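Local coordinates for StiE protein (Stigmatella aurantiaca, PDB 6ECX) that is a modular polyketide synthase whose methyltransferase domain, the part in this chain, transfers a methyl group from S-adenosylmethionine to an oxygen of the polyketide intermediate, at residues A192-N197 with I283-F288. Sequence-based numbering, arbitrary orientation.
Sequences ADFVAN and ISYVLF
Residues 192-196 and 283-288 pair as neighbouring antiparallel strands in the central sheet of the methyltransferase domain. Two hydrogen-bonded pairs hold them. Asp193 and Val286 exchange backbone bonds, Asp193 N to Val286 O at 3.1 Å and Val286 N to Asp193 O at 2.8 Å. Val195 and Ser284 form the second pair, with Val195 N to Ser284 O at 2.9 Å and Ser284 N to Val195 O at 2.8 Å.

On one face of the sheet, Phe194 and Tyr285 make a T-shaped stack. The CD2 edge of Tyr285 points at a face of Phe194, 3.5 Å from Phe194 CE1, with the planes at 80°. Tyr285 CG is anti to its backbone N (chi1 -171°), which turns the CD2 edge to that face and brings OH to 3.5 Å from Ala192 CB. Tyr285 OH is hydrogen-bonded to Glu164 OE1, and its side chain is about 7 Å from bound S-adenosylmethionine. Ile283 CD1 touches Phe194 CD1, next to the CE1 that meets Tyr285.

The strand order 3-2-1-4-5-7-6, with 283-292 running antiparallel between 187-196 and 226-233, is that of the Rossmann-like class I methyltransferases. Val195, Val286 and Phe288 pack on the opposite face. Val195 CG2 meets both Val286 CG2 and Phe288 CZ, and Trp217 of helix 214-222 packs against Val195 and Phe288.

Just past the strand, Asn197 ND2 gives Ser284 OG a nearly straight bond of 3.0 Å (173° at the hydrogen). OG lies in the amide plane. Gly281 O also accepts from ND2, while Arg214 binds Asn197 OD1, so both amide ends are held.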
# COMPACT_ATOMS: atom_id res chain seq x y z
N ALA A 192 -2.21 -0.48 2.88
CA ALA A 192 -2.82 -1.29 1.84
C ALA A 192 -2.01 -2.57 1.77
O ALA A 192 -0.78 -2.53 1.65
CB ALA A 192 -2.82 -0.55 0.50
N ASP A 193 -2.69 -3.71 1.89
CA ASP A 193 -2.01 -4.99 1.85
C ASP A 193 -3.03 -6.10 1.66
O ASP A 193 -4.24 -5.86 1.56
CB ASP A 193 -1.15 -5.22 3.09
CG ASP A 193 0.21 -5.82 2.74
OD1 ASP A 193 0.23 -6.84 2.02
OD2 ASP A 193 1.24 -5.26 3.14
N PHE A 194 -2.53 -7.33 1.59
CA PHE A 194 -3.33 -8.50 1.28
C PHE A 194 -3.66 -9.30 2.53
O PHE A 194 -2.83 -9.45 3.43
CB PHE A 194 -2.60 -9.41 0.30
CG PHE A 194 -2.43 -8.80 -1.05
CD1 PHE A 194 -3.43 -8.90 -2.00
CD2 PHE A 194 -1.26 -8.12 -1.36
CE1 PHE A 194 -3.28 -8.32 -3.25
CE2 PHE A 194 -1.09 -7.55 -2.61
CZ PHE A 194 -2.10 -7.65 -3.56
N VAL A 195 -4.88 -9.83 2.55
CA VAL A 195 -5.33 -10.80 3.55
C VAL A 195 -5.59 -12.11 2.81
O VAL A 195 -6.36 -12.14 1.84
CB VAL A 195 -6.59 -10.30 4.28
CG1 VAL A 195 -7.16 -11.41 5.17
CG2 VAL A 195 -6.29 -9.04 5.10
N ALA A 196 -4.95 -13.19 3.25
CA ALA A 196 -5.25 -14.51 2.71
C ALA A 196 -6.45 -15.11 3.42
O ALA A 196 -6.50 -15.13 4.65
CB ALA A 196 -4.04 -15.44 2.86
N ASN A 197 -7.42 -15.61 2.66
CA ASN A 197 -8.68 -16.09 3.22
C ASN A 197 -8.75 -17.61 3.34
O ASN A 197 -9.85 -18.15 3.48
CB ASN A 197 -9.84 -15.58 2.37
CG ASN A 197 -9.88 -14.07 2.28
OD1 ASN A 197 -9.72 -13.38 3.29
ND2 ASN A 197 -10.09 -13.55 1.08
N ILE A 283 -7.82 -14.30 -1.85
CA ILE A 283 -7.16 -13.23 -1.12
C ILE A 283 -7.99 -11.97 -1.26
O ILE A 283 -8.86 -11.86 -2.13
CB ILE A 283 -5.71 -13.00 -1.60
CG1 ILE A 283 -5.70 -12.52 -3.05
CG2 ILE A 283 -4.88 -14.28 -1.47
CD1 ILE A 283 -4.32 -12.49 -3.67
N SER A 284 -7.72 -11.02 -0.37
CA SER A 284 -8.41 -9.74 -0.35
C SER A 284 -7.38 -8.64 -0.33
O SER A 284 -6.35 -8.74 0.34
CB SER A 284 -9.34 -9.62 0.88
OG SER A 284 -10.40 -10.54 0.76
N TYR A 285 -7.63 -7.59 -1.11
CA TYR A 285 -6.82 -6.39 -1.08
C TYR A 285 -7.53 -5.41 -0.16
O TYR A 285 -8.66 -4.99 -0.44
CB TYR A 285 -6.66 -5.82 -2.48
CG TYR A 285 -5.66 -4.70 -2.57
CD1 TYR A 285 -6.04 -3.39 -2.37
CD2 TYR A 285 -4.33 -4.95 -2.89
CE1 TYR A 285 -5.15 -2.35 -2.48
CE2 TYR A 285 -3.42 -3.91 -2.98
CZ TYR A 285 -3.85 -2.61 -2.78
OH TYR A 285 -2.97 -1.57 -2.88
N VAL A 286 -6.90 -5.08 0.95
CA VAL A 286 -7.60 -4.47 2.08
C VAL A 286 -6.92 -3.16 2.44
O VAL A 286 -5.69 -3.06 2.43
CB VAL A 286 -7.64 -5.42 3.29
CG1 VAL A 286 -8.25 -4.72 4.49
CG2 VAL A 286 -8.42 -6.70 2.93
N LEU A 287 -7.73 -2.14 2.74
CA LEU A 287 -7.23 -0.83 3.12
C LEU A 287 -7.52 -0.68 4.63
O LEU A 287 -8.67 -0.46 5.03
CB LEU A 287 -7.88 0.26 2.28
CG LEU A 287 -7.95 0.01 0.76
CD1 LEU A 287 -8.68 1.13 0.04
CD2 LEU A 287 -6.56 -0.18 0.16
N PHE A 288 -6.46 -0.83 5.44
CA PHE A 288 -6.55 -0.87 6.89
C PHE A 288 -6.51 0.54 7.46
O PHE A 288 -5.68 1.36 7.05
CB PHE A 288 -5.37 -1.65 7.50
CG PHE A 288 -5.24 -3.09 7.04
CD1 PHE A 288 -4.64 -3.39 5.82
CD2 PHE A 288 -5.62 -4.13 7.87
CE1 PHE A 288 -4.49 -4.71 5.42
CE2 PHE A 288 -5.47 -5.45 7.48
CZ PHE A 288 -4.90 -5.74 6.25